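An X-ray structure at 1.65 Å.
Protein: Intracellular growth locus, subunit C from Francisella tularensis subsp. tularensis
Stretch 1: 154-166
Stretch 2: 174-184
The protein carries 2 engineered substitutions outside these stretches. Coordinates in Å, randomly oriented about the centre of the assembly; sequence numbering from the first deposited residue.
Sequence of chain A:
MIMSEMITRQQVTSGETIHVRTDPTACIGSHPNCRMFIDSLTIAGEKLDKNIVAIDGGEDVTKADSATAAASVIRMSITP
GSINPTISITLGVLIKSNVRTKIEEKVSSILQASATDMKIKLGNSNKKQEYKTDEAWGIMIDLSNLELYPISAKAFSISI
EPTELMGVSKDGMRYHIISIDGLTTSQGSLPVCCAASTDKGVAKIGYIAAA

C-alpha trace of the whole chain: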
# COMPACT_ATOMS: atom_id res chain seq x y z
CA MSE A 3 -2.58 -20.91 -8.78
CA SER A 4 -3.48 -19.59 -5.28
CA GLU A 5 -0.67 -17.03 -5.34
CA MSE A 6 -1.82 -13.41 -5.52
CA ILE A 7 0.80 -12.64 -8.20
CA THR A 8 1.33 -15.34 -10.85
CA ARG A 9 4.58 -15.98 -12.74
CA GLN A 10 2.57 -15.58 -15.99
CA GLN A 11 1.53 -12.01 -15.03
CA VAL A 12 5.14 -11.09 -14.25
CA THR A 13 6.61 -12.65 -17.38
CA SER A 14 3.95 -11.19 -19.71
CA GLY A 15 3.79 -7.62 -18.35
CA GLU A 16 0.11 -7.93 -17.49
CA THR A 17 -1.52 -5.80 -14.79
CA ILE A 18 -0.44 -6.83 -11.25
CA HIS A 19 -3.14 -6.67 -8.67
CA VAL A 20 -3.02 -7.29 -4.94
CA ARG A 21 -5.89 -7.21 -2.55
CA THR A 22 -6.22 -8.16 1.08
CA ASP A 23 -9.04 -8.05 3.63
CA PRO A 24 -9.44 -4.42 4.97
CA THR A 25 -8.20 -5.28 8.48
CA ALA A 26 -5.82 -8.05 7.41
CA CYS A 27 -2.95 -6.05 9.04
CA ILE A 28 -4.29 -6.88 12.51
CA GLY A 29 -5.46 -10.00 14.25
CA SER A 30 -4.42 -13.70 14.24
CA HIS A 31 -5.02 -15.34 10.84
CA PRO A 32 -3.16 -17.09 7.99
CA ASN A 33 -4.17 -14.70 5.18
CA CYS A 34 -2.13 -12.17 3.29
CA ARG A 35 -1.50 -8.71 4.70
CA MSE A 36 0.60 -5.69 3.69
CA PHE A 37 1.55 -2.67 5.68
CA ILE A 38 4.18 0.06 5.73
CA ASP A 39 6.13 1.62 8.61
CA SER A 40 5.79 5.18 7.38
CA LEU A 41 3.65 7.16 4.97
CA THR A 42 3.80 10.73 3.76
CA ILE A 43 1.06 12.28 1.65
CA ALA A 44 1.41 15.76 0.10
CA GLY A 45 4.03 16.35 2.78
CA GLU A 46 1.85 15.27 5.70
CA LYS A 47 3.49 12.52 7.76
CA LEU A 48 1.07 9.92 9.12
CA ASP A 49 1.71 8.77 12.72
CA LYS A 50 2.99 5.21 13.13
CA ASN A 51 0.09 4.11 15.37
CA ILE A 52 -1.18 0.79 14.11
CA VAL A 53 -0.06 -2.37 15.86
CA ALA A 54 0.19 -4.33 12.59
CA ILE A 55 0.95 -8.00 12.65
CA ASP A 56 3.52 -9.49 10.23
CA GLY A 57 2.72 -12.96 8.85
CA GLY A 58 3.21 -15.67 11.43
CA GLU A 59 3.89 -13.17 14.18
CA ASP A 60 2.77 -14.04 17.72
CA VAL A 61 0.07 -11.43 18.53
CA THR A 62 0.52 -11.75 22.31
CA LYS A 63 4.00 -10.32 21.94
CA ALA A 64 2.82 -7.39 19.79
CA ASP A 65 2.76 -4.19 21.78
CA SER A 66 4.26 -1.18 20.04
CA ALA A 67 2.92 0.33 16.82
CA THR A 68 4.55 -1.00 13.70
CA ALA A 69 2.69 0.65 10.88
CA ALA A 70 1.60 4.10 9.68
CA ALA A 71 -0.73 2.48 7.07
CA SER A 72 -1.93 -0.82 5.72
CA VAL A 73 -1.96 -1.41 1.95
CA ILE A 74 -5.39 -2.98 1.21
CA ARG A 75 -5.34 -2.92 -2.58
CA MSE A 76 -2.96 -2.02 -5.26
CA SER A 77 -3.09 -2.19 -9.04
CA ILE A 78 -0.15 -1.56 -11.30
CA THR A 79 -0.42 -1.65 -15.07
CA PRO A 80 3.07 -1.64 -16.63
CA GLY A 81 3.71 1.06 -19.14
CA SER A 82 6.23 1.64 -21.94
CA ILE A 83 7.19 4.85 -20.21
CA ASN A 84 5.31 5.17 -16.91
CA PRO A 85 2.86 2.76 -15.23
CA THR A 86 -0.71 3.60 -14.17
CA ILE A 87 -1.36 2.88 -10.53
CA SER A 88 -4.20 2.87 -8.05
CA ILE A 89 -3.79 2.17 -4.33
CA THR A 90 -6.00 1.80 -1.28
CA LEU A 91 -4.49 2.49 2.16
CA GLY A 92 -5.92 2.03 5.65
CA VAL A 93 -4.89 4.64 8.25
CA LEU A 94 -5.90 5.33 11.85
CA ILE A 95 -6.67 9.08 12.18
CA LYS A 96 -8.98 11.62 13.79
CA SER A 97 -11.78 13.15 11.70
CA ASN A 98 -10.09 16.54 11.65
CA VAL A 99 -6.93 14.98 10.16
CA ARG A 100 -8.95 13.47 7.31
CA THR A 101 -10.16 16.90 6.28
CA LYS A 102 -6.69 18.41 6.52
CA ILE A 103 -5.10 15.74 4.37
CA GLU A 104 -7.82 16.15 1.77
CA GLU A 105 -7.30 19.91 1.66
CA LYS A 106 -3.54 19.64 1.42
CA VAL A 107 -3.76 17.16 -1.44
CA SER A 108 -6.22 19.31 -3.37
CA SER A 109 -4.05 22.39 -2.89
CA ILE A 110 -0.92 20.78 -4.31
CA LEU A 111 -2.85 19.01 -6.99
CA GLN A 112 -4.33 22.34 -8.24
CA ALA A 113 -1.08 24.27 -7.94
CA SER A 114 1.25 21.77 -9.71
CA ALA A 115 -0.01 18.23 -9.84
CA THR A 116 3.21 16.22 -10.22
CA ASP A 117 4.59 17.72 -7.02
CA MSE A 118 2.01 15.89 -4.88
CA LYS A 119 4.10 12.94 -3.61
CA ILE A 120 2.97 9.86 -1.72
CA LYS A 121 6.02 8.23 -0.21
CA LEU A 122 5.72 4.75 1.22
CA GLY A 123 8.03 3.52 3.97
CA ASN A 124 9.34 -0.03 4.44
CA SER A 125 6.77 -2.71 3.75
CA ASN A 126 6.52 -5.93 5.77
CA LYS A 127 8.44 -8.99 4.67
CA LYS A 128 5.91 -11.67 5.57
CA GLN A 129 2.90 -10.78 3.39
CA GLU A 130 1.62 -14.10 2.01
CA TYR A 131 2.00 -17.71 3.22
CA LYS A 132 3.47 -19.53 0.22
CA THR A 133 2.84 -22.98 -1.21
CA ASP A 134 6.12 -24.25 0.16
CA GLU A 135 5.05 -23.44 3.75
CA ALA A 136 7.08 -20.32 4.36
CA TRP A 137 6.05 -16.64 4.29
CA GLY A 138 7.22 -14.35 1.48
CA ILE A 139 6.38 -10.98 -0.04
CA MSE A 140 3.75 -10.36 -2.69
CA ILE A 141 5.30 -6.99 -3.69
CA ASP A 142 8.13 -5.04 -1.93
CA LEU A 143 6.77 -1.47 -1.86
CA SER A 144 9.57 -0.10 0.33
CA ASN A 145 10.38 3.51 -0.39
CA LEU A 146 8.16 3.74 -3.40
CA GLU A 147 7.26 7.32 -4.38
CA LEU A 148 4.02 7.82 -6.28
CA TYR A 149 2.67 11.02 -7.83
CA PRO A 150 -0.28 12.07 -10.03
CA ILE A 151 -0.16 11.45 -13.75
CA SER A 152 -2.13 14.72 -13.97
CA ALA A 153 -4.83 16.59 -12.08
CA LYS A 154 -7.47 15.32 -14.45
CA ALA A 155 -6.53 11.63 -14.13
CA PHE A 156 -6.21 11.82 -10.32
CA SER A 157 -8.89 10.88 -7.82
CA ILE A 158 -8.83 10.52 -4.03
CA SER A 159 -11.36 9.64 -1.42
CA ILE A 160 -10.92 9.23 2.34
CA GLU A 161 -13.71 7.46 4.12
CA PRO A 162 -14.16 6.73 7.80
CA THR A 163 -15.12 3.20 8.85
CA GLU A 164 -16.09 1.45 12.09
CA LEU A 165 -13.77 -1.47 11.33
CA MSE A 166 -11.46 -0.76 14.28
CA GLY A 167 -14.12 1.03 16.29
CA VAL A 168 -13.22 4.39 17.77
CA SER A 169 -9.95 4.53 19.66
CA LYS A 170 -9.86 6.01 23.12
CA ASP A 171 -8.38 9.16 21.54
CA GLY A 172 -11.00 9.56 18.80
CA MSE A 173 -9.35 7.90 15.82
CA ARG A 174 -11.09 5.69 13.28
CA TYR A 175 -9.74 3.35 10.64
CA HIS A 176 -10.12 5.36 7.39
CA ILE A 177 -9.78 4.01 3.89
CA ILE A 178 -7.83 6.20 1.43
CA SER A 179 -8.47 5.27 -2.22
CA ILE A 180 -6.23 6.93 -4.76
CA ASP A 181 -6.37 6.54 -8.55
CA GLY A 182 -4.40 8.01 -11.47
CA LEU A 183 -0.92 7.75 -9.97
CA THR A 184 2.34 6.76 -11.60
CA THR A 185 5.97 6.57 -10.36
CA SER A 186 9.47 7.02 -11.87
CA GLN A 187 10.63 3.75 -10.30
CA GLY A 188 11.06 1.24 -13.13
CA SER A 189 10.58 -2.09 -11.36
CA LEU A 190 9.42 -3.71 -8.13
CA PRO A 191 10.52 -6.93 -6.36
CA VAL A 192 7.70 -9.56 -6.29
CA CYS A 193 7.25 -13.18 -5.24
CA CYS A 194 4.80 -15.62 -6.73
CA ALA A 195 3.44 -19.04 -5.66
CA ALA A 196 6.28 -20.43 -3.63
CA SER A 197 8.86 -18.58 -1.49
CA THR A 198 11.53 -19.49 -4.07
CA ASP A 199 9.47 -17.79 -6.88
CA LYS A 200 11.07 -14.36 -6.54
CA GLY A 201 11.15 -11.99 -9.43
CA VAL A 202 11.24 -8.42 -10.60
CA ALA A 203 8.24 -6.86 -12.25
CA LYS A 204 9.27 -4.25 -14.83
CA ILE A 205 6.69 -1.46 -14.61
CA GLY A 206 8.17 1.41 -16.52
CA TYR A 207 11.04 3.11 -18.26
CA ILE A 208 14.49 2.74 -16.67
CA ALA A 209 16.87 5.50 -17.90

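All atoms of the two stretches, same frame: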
# COMPACT_ATOMS: atom_id res chain seq x y z
N LYS A 154 -6.25 15.91 -13.92
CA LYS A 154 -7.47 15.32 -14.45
C LYS A 154 -7.62 13.81 -14.25
O LYS A 154 -8.73 13.31 -14.04
CB LYS A 154 -7.61 15.68 -15.93
CG LYS A 154 -8.54 16.84 -16.13
CD LYS A 154 -8.14 17.65 -17.35
CE LYS A 154 -9.06 18.86 -17.55
NZ LYS A 154 -8.64 19.60 -18.77
N ALA A 155 -6.50 13.09 -14.29
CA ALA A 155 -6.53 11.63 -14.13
C ALA A 155 -6.65 11.20 -12.65
O ALA A 155 -7.12 10.11 -12.33
CB ALA A 155 -5.23 11.03 -14.72
N PHE A 156 -6.24 12.09 -11.76
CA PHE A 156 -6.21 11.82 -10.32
C PHE A 156 -7.53 11.86 -9.59
O PHE A 156 -8.43 12.67 -9.89
CB PHE A 156 -5.25 12.82 -9.68
CG PHE A 156 -5.05 12.61 -8.24
CD1 PHE A 156 -4.07 11.74 -7.79
CD2 PHE A 156 -5.80 13.36 -7.31
CE1 PHE A 156 -3.83 11.63 -6.43
CE2 PHE A 156 -5.56 13.23 -5.94
CZ PHE A 156 -4.58 12.38 -5.51
N SER A 157 -7.69 10.94 -8.64
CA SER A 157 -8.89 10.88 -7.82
C SER A 157 -8.51 10.41 -6.41
O SER A 157 -7.64 9.58 -6.27
CB SER A 157 -9.89 9.90 -8.44
OG SER A 157 -11.08 9.89 -7.70
N ILE A 158 -9.13 10.97 -5.37
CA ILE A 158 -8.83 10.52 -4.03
C ILE A 158 -10.06 10.57 -3.18
O ILE A 158 -10.91 11.46 -3.34
CB ILE A 158 -7.68 11.35 -3.34
CG1 ILE A 158 -7.33 10.73 -1.95
CG2 ILE A 158 -8.13 12.79 -3.10
CD1 ILE A 158 -6.05 11.35 -1.28
N SER A 159 -10.24 9.57 -2.34
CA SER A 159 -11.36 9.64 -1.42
C SER A 159 -10.86 9.12 -0.09
O SER A 159 -9.98 8.25 -0.08
CB SER A 159 -12.53 8.80 -1.88
OG SER A 159 -12.18 7.43 -1.93
N ILE A 160 -11.34 9.70 1.01
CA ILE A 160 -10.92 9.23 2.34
C ILE A 160 -12.20 9.02 3.09
O ILE A 160 -12.99 9.95 3.29
CB ILE A 160 -10.02 10.24 3.11
CG1 ILE A 160 -8.79 10.58 2.28
CG2 ILE A 160 -9.60 9.62 4.47
CD1 ILE A 160 -7.82 11.57 2.92
N GLU A 161 -12.45 7.79 3.46
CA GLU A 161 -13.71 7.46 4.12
C GLU A 161 -13.53 6.84 5.47
O GLU A 161 -12.70 5.92 5.62
CB GLU A 161 -14.46 6.47 3.26
CG GLU A 161 -14.81 7.02 1.90
CD GLU A 161 -15.65 6.05 1.10
OE1 GLU A 161 -15.78 4.87 1.52
OE2 GLU A 161 -16.18 6.46 0.04
N PRO A 162 -14.29 7.31 6.47
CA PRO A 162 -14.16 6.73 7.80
C PRO A 162 -14.91 5.39 7.83
O PRO A 162 -15.85 5.17 7.05
CB PRO A 162 -14.80 7.80 8.71
CG PRO A 162 -15.81 8.46 7.81
CD PRO A 162 -15.05 8.58 6.51
N THR A 163 -14.46 4.49 8.68
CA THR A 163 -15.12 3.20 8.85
C THR A 163 -15.20 2.89 10.35
O THR A 163 -14.57 3.56 11.17
CB THR A 163 -14.34 2.01 8.19
OG1 THR A 163 -13.28 1.60 9.08
CG2 THR A 163 -13.80 2.40 6.83
N GLU A 164 -16.00 1.89 10.71
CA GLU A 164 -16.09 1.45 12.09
C GLU A 164 -15.33 0.14 12.24
O GLU A 164 -15.50 -0.55 13.24
CB GLU A 164 -17.58 1.22 12.48
CG GLU A 164 -18.41 2.51 12.50
CD GLU A 164 -17.78 3.59 13.35
OE1 GLU A 164 -17.35 3.30 14.50
OE2 GLU A 164 -17.71 4.75 12.89
N LEU A 165 -14.49 -0.21 11.26
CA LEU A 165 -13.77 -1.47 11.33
C LEU A 165 -12.88 -1.71 12.55
O LEU A 165 -12.67 -2.87 12.94
CB LEU A 165 -12.94 -1.66 10.07
CG LEU A 165 -13.74 -1.89 8.81
CD1 LEU A 165 -12.82 -1.82 7.62
CD2 LEU A 165 -14.40 -3.27 8.88
N MSE A 166 -12.30 -0.65 13.09
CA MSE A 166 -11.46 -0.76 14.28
C MSE A 166 -12.14 0.05 15.40
O MSE A 166 -11.51 0.52 16.34
CB MSE A 166 -10.06 -0.22 14.00
CG MSE A 166 -9.22 -1.06 13.04
SE MSE A 166 -7.43 -0.48 12.85
CE MSE A 166 -7.39 0.75 13.72
N ARG A 174 -10.40 6.78 13.94
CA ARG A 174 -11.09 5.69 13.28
C ARG A 174 -10.23 5.16 12.13
O ARG A 174 -9.38 5.87 11.61
CB ARG A 174 -12.41 6.16 12.70
CG ARG A 174 -13.54 6.28 13.77
CD ARG A 174 -14.75 6.97 13.14
NE ARG A 174 -15.84 7.05 14.11
CZ ARG A 174 -15.90 7.94 15.10
NH1 ARG A 174 -14.95 8.86 15.26
NH2 ARG A 174 -16.93 7.89 15.96
N TYR A 175 -10.50 3.92 11.75
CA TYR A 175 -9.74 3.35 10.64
C TYR A 175 -10.39 3.98 9.42
O TYR A 175 -11.62 3.81 9.21
CB TYR A 175 -9.90 1.85 10.67
CG TYR A 175 -9.05 1.12 9.64
CD1 TYR A 175 -7.66 1.21 9.67
CD2 TYR A 175 -9.64 0.26 8.72
CE1 TYR A 175 -6.86 0.42 8.79
CE2 TYR A 175 -8.89 -0.52 7.86
CZ TYR A 175 -7.50 -0.44 7.90
OH TYR A 175 -6.71 -1.23 7.08
N HIS A 176 -9.60 4.68 8.60
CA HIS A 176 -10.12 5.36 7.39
C HIS A 176 -9.52 4.68 6.16
O HIS A 176 -8.37 4.27 6.17
CB HIS A 176 -9.72 6.85 7.32
CG HIS A 176 -10.51 7.77 8.23
ND1 HIS A 176 -10.45 7.72 9.61
CD2 HIS A 176 -11.31 8.82 7.92
CE1 HIS A 176 -11.18 8.70 10.12
NE2 HIS A 176 -11.71 9.38 9.12
N ILE A 177 -10.30 4.62 5.09
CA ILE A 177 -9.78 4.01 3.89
C ILE A 177 -9.50 5.09 2.86
O ILE A 177 -10.39 5.86 2.51
CB ILE A 177 -10.80 2.97 3.38
CG1 ILE A 177 -10.94 1.91 4.47
CG2 ILE A 177 -10.36 2.45 2.03
CD1 ILE A 177 -11.62 0.59 4.07
N ILE A 178 -8.25 5.18 2.40
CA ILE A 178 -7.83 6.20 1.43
C ILE A 178 -7.66 5.51 0.10
O ILE A 178 -6.80 4.62 -0.06
CB ILE A 178 -6.45 6.86 1.84
CG1 ILE A 178 -6.58 7.46 3.23
CG2 ILE A 178 -5.99 7.81 0.81
CD1 ILE A 178 -5.18 8.00 3.72
N SER A 179 -8.50 5.88 -0.86
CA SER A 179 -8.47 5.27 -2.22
C SER A 179 -7.96 6.29 -3.17
O SER A 179 -8.55 7.34 -3.30
CB SER A 179 -9.88 4.83 -2.70
OG SER A 179 -10.47 3.94 -1.76
N ILE A 180 -6.86 5.97 -3.86
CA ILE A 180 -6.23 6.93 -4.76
C ILE A 180 -6.10 6.31 -6.13
O ILE A 180 -5.69 5.14 -6.26
CB ILE A 180 -4.81 7.31 -4.28
CG1 ILE A 180 -4.83 7.51 -2.76
CG2 ILE A 180 -4.34 8.58 -5.02
CD1 ILE A 180 -3.43 7.69 -2.16
N ASP A 181 -6.46 7.07 -7.18
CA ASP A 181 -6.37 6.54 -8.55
C ASP A 181 -5.61 7.57 -9.38
O ASP A 181 -5.47 8.71 -8.98
CB ASP A 181 -7.78 6.36 -9.17
CG ASP A 181 -8.65 5.34 -8.43
OD1 ASP A 181 -8.39 4.10 -8.49
OD2 ASP A 181 -9.63 5.80 -7.77
N GLY A 182 -5.12 7.14 -10.54
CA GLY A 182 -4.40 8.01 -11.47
C GLY A 182 -2.99 8.41 -11.04
O GLY A 182 -2.58 9.57 -11.24
N LEU A 183 -2.27 7.48 -10.43
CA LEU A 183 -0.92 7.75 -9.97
C LEU A 183 0.06 7.06 -10.90
O LEU A 183 -0.31 6.23 -11.68
CB LEU A 183 -0.74 7.13 -8.56
CG LEU A 183 -1.53 7.74 -7.40
CD1 LEU A 183 -1.38 6.85 -6.11
CD2 LEU A 183 -0.98 9.15 -7.15
N THR A 184 1.32 7.46 -10.83
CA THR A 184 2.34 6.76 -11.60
C THR A 184 3.59 6.87 -10.71
O THR A 184 3.50 7.31 -9.57
CB THR A 184 2.56 7.39 -12.98
OG1 THR A 184 3.53 6.60 -13.69
CG2 THR A 184 3.06 8.81 -12.87
O HOH W 1 -11.98 5.46 0.29
O HOH W 2 -12.58 2.36 12.78

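An antiparallel pair of strands illustrates a general principle: the backbone ladder fixes the register, and the register decides which side chains become neighbours on each face. Here strand 157-162 runs against strand 174-181, with 160° between their directions, and the two stretches together bury about 1000 Å².

The walk along the second stretch begins at Arg-174, beside Thr-163 and Glu-164. Arg-174 NE donates to Glu-164 OE2 at 3.2 Å, a salt bridge in which the carboxylate oxygen lies at the edge of the guanidinium, near its plane, where the N-H bonds point. Arg-174 O meanwhile accepts from His-176 ND1 at 2.9 Å, which helps to hold the imidazole in place.

Tyr-175 has more of its surface covered by the first stretch (106 Å²) than any other residue of either stretch has covered by its partner. Tyr-175 O receives two donors from one residue, Thr-163 N at 3.0 Å and Thr-163 OG1 at 2.8 Å. Since the hydroxyl spends its proton there, its lone pairs remain free, and Thr-163 OG1 accepts from Leu-165 N at 3.1 Å, tying the loop back on itself. Tyr-175 N is linked through water 2, which accepts from Tyr-175 N at 2.8 Å and from Met-166 N at 3.0 Å, and donates to Thr-163 O at 2.8 Å, completing the ladder by proxy. Around the tyrosine ring, Leu-165 CD1 approaches Tyr-175 CD2 at the edge, 4.0 Å away, while the selenium of selenomethionine Met-166 makes an oblique sulfur-aromatic type of contact, Met-166 SE lying 3.6 Å from Tyr-175 CD1.

His-176 pairs with Pro-162, a position where no backbone hydrogen bonds are required, so the proline's lack of an N-H costs the ladder nothing. The proline instead lies over one face of the imidazole, Pro-162 CB standing 3.5 Å from His-176 NE2, and its CA-H forms a CH-pi contact with the ring.

From Ile-177 onward, hydrogen-bonded and non-hydrogen-bonded pairs alternate. Ile-177 N donates to Glu-161 O at 2.8 Å, and Glu-161 N returns a bond to Ile-177 O at 3.0 Å. Ile-178 turns its side chain to the other face, where Ile-178 CG1 meets Ile-160 CG2 at 3.9 Å. Ser-179 repeats the hydrogen-bonded pattern with Ser-159 (Ser-179 N to Ser-159 O, 2.9 Å), and on their shared face water 1 joins the two serine hydroxyls, lying 3.0 Å from Ser-159 OG and 3.0 Å from Ser-179 OG, while donating to Ile-177 O. Ile-180 returns to the isoleucine face: Ile-180 CG1 lies 4.2 Å from Ile-158 CG1, and Ile-180 CG2 presses to 3.4 Å from Phe-156 CE1, extending the apolar row.

Asp-181 N to Ser-157 O, 2.9 Å, belongs to the last hydrogen-bonded pair. At Gly-182 the chain turns a corner with positive phi, a conformation that favours glycine; a CB on Gly-182 would lie 2.2 Å from Ala-155 O, a clash. Beyond the corner, Leu-183 CD2 still reaches the edge of the Phe-156 ring, 3.8 Å from Phe-156 CE1, whereas Thr-184 has left the contact.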